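Local structure of allantoin racemase (5LG5) at the interface of chains A and B and the interface of chains A and C. The protein catalyses the racemization of allantoin, interconverting its two enantiomers, as a member of the HyuE family of Asp/Glu/hydantoin racemases. Coordinates in Å, arbitrary orientation; residue numbers count along the deposited sequence, not the author numbering. Chains: chain A/B/C, Allantoin racemase.

Contact 1: the interface of chains A and B. Residues chain A 212, 215, 217; chain B 102, 106, 197-199, 204, 207.
A:Leu217 and B:Leu106 meet with their side chains at about a right angle, and their shared contact anchors an apolar patch between two copies of the racemase. The CD1 methyl of B:Leu106 points at the stem of A:Leu217, 3.7 Å from its CB, and also touches CG and both methyls, so one branch tip rests against the whole length of the partner. CG anti to the carbonyl carbon (chi1 -66°) sets the branch point of A:Leu217 against chain B, and the two methyls then fork to different partners. CD2 goes to the short strand 198-199, where it lies 3.6 Å from the carbonyl O of B:Val198, while CD1 lies 4.0 Å from the hydroxyl OG1 of B:Thr102 and also touches the CG2 methyl of B:Val199. The other branch of B:Leu106 serves a second leucine: its CD2 sits 4.1 Å from CD2 of A:Leu212, and the two side chains run antiparallel, flank to flank. At the far end A:Leu215 and B:Thr207 approach tip to tip. CD1 of A:Leu215 reaches OG1 of B:Thr207 at 3.8 Å, and its CG lies against the CG2 methyl. That hydroxyl stands between backbone N and carbonyl carbon (chi1 65°), a rotamer that lets OG1 donate 2.7 Å to O of B:Ala204 in the preceding turn of helix 201-214. The bond gives the hydroxyl a partner within its own helix and fixes its rotation beside the leucine. With no polar pair linking the two sides, the patch depends on shape and apolar burial; repeated by two-fold symmetry, it probably helps hold chains A and B together in the assembly.

Contact 2: the interface of chains A and C. Residues chain A 40-45, 49; chain C 229, 231-233.
The carboxylate of A:Glu45 and the guanidinium of C:Arg229 stand nearly perpendicular, their planes 78° apart, in a salt-bridge cluster of this HyuE-family racemase. Opposite faces of the carboxylate plane at OE1 are occupied by NE of C:Arg229, modelled so close that its exact separation is doubtful, and by the ammonium of C:Lys231, whose NZ forms a 2.5 Å salt bridge to A:Glu45 OE1. A:Glu45 OE1 sits tilted from the guanidinium plane beside NE, while NH2 of C:Arg229 is 3.2 Å from A:Glu45 OE2. A:Glu49 presents a second carboxylate, met by C:Lys231 tip to tip: NZ lies 2.9 Å from OE1, on the syn side and somewhat out of plane. The same OE1 accepts the backbone N of A:Glu45 nearly along its C-O axis, a bond within chain A that helps position the A:Glu49 carboxylate for the lysine. A:Ser43 adds to the grip on NZ with both its hydroxyl OG and its carbonyl O, each at 2.8 Å, the latter approached from above the carbonyl plane. A bend at chi3 (64°) turns the lysine tip into this nest, where the nearby acids would be expected to favour its charged form. An alanine in place of C:Lys231 would probably leave A:Glu45 and A:Glu49 without their shared countercharge and the A:Ser43 hydroxyl freer to turn. Water 1 joins OE2 of A:Glu49 to the carbonyl O of C:Arg229. Alongside, A:Ala41 and C:Val233 form an antiparallel beta bridge. The O of C:Lys232 accepts from N of A:Glu42 at 3.0 Å. Its N donates to OE2 of A:Glu42 from above the carboxylate plane, fairly straight at 165°.

Contact 1: the interface of chains A and B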
# COMPACT_ATOMS: atom_id res chain seq x y z
N LEU A 212 -25.19 14.40 -9.08
CA LEU A 212 -25.43 14.28 -7.65
C LEU A 212 -26.76 14.95 -7.30
O LEU A 212 -27.61 14.35 -6.60
CB LEU A 212 -24.26 14.88 -6.86
CG LEU A 212 -22.97 14.09 -7.04
CD1 LEU A 212 -21.80 14.79 -6.35
CD2 LEU A 212 -23.16 12.69 -6.49
N LEU A 215 -29.56 12.88 -8.47
CA LEU A 215 -29.67 11.65 -7.68
C LEU A 215 -30.16 11.90 -6.26
O LEU A 215 -30.31 10.96 -5.47
CB LEU A 215 -28.32 10.91 -7.66
CG LEU A 215 -27.88 10.28 -8.98
CD1 LEU A 215 -26.40 9.86 -8.96
CD2 LEU A 215 -28.77 9.09 -9.27
N LEU A 217 -28.54 13.44 -3.94
CA LEU A 217 -27.41 13.14 -3.07
C LEU A 217 -26.72 14.41 -2.61
O LEU A 217 -26.51 15.33 -3.41
CB LEU A 217 -26.41 12.24 -3.80
CG LEU A 217 -26.92 10.85 -4.14
CD1 LEU A 217 -25.94 10.08 -5.04
CD2 LEU A 217 -27.19 10.08 -2.84
N THR B 102 -19.23 7.62 -7.04
CA THR B 102 -20.04 8.79 -6.68
C THR B 102 -20.14 8.96 -5.15
O THR B 102 -20.16 10.09 -4.66
CB THR B 102 -21.41 8.89 -7.44
OG1 THR B 102 -22.52 8.67 -6.56
CG2 THR B 102 -21.46 7.97 -8.62
N LEU B 106 -19.12 12.18 -1.62
CA LEU B 106 -20.11 12.55 -0.60
C LEU B 106 -19.64 12.39 0.83
O LEU B 106 -20.27 12.89 1.76
CB LEU B 106 -21.39 11.72 -0.79
CG LEU B 106 -22.01 11.83 -2.18
CD1 LEU B 106 -23.28 10.96 -2.25
CD2 LEU B 106 -22.31 13.26 -2.53
N PRO B 197 -26.19 9.59 3.22
CA PRO B 197 -26.51 9.37 1.81
C PRO B 197 -26.36 7.90 1.45
O PRO B 197 -25.43 7.25 1.92
CB PRO B 197 -25.44 10.18 1.06
CG PRO B 197 -24.88 11.15 2.07
CD PRO B 197 -24.99 10.44 3.39
N VAL B 198 -27.28 7.39 0.64
CA VAL B 198 -27.22 6.02 0.17
C VAL B 198 -27.16 6.07 -1.36
O VAL B 198 -28.00 6.71 -1.99
CB VAL B 198 -28.44 5.19 0.63
CG1 VAL B 198 -28.33 3.77 0.13
CG2 VAL B 198 -28.58 5.21 2.15
N VAL B 199 -26.17 5.41 -1.95
CA VAL B 199 -26.00 5.45 -3.40
C VAL B 199 -26.48 4.14 -4.03
O VAL B 199 -26.14 3.05 -3.57
CB VAL B 199 -24.53 5.71 -3.78
CG1 VAL B 199 -24.36 5.77 -5.31
CG2 VAL B 199 -24.03 7.00 -3.12
N ALA B 204 -26.68 5.62 -10.21
CA ALA B 204 -25.37 6.25 -10.33
C ALA B 204 -24.78 5.97 -11.71
O ALA B 204 -24.34 6.89 -12.39
CB ALA B 204 -24.43 5.75 -9.24
N THR B 207 -26.21 8.00 -14.67
CA THR B 207 -25.70 9.36 -14.76
C THR B 207 -24.26 9.42 -15.28
O THR B 207 -23.90 10.32 -16.04
CB THR B 207 -25.80 10.11 -13.41
OG1 THR B 207 -24.94 9.46 -12.46
CG2 THR B 207 -27.23 10.07 -12.90

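Contact 2: the interface of chains A and C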
# COMPACT_ATOMS: atom_id res chain seq x y z
N GLY A 40 -6.61 36.62 -2.56
CA GLY A 40 -5.76 35.53 -2.99
C GLY A 40 -4.88 35.83 -4.20
O GLY A 40 -4.86 36.95 -4.71
N ALA A 41 -4.15 34.82 -4.67
CA ALA A 41 -3.23 35.00 -5.78
C ALA A 41 -3.94 34.95 -7.13
O ALA A 41 -5.00 34.33 -7.28
CB ALA A 41 -2.11 33.95 -5.72
N GLU A 42 -3.34 35.62 -8.11
CA GLU A 42 -3.86 35.65 -9.48
C GLU A 42 -3.69 34.29 -10.18
O GLU A 42 -4.40 33.98 -11.15
CB GLU A 42 -3.16 36.75 -10.28
CG GLU A 42 -1.65 36.58 -10.35
CD GLU A 42 -0.99 37.59 -11.27
OE1 GLU A 42 -1.64 38.00 -12.26
OE2 GLU A 42 0.16 37.98 -11.01
N SER A 43 -2.75 33.50 -9.68
CA SER A 43 -2.58 32.12 -10.10
C SER A 43 -2.08 31.33 -8.90
O SER A 43 -1.26 31.82 -8.13
CB SER A 43 -1.60 32.01 -11.28
OG SER A 43 -0.28 32.23 -10.84
N VAL A 44 -2.59 30.11 -8.73
CA VAL A 44 -2.25 29.30 -7.56
C VAL A 44 -1.16 28.30 -7.91
O VAL A 44 -1.39 27.33 -8.63
CB VAL A 44 -3.47 28.56 -7.01
CG1 VAL A 44 -3.06 27.66 -5.85
CG2 VAL A 44 -4.56 29.56 -6.61
N GLU A 45 0.04 28.55 -7.43
CA GLU A 45 1.19 27.74 -7.83
C GLU A 45 2.02 27.32 -6.64
O GLU A 45 3.17 27.75 -6.51
CB GLU A 45 2.07 28.53 -8.79
CG GLU A 45 1.39 28.96 -10.06
CD GLU A 45 2.21 29.99 -10.82
OE1 GLU A 45 3.00 30.70 -10.17
OE2 GLU A 45 2.07 30.08 -12.06
N GLU A 49 -0.14 29.59 -1.62
CA GLU A 49 -1.22 30.12 -2.45
C GLU A 49 -2.42 29.17 -2.44
O GLU A 49 -3.58 29.60 -2.45
CB GLU A 49 -0.71 30.38 -3.87
CG GLU A 49 0.37 31.48 -3.87
CD GLU A 49 1.21 31.55 -5.14
OE1 GLU A 49 0.96 30.77 -6.08
OE2 GLU A 49 2.12 32.39 -5.18
N ARG C 229 6.52 32.06 -6.12
CA ARG C 229 6.84 32.92 -7.24
C ARG C 229 6.10 34.24 -7.04
O ARG C 229 4.91 34.25 -6.72
CB ARG C 229 6.42 32.21 -8.53
CG ARG C 229 6.89 30.74 -8.53
CD ARG C 229 6.10 29.79 -9.45
NE ARG C 229 5.37 30.47 -10.52
CZ ARG C 229 5.77 30.48 -11.80
NH1 ARG C 229 6.88 29.84 -12.15
NH2 ARG C 229 5.05 31.11 -12.72
N LYS C 231 4.01 37.51 -7.53
CA LYS C 231 2.85 37.73 -8.39
C LYS C 231 1.85 38.60 -7.66
O LYS C 231 2.01 38.88 -6.47
CB LYS C 231 2.20 36.39 -8.74
CG LYS C 231 1.55 35.71 -7.53
CD LYS C 231 0.98 34.34 -7.88
CE LYS C 231 2.06 33.36 -8.31
NZ LYS C 231 1.47 32.05 -8.66
N LYS C 232 0.79 39.00 -8.35
CA LYS C 232 -0.24 39.79 -7.71
C LYS C 232 -1.01 38.89 -6.75
O LYS C 232 -1.62 37.90 -7.16
CB LYS C 232 -1.19 40.39 -8.76
CG LYS C 232 -1.93 41.63 -8.26
CD LYS C 232 -3.09 41.99 -9.18
CE LYS C 232 -2.63 42.11 -10.62
NZ LYS C 232 -1.79 43.33 -10.85
N VAL C 233 -0.93 39.20 -5.46
CA VAL C 233 -1.76 38.52 -4.48
C VAL C 233 -2.48 39.48 -3.53
O VAL C 233 -1.86 40.32 -2.89
CB VAL C 233 -0.98 37.40 -3.73
CG1 VAL C 233 0.50 37.75 -3.64
CG2 VAL C 233 -1.57 37.15 -2.34
O HOH W 1 3.23 34.62 -4.48

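The C-alpha centres of contact 1 and contact 2 lie about 35 Å apart, and the two have no residue in common. Chain A takes part in both through distant segments: the end of helix 201-214 and the loop after it in contact 1, the short strand 40-41, the following loop and the start of helix 47-63 in contact 2. One is apolar and the other largely ionic. Each belongs to a two-fold symmetric interface, so every subunit can use both kinds of surface with different neighbours, an arrangement consistent with the six copies of the deposited assembly, which alternating interfaces of these two types could join.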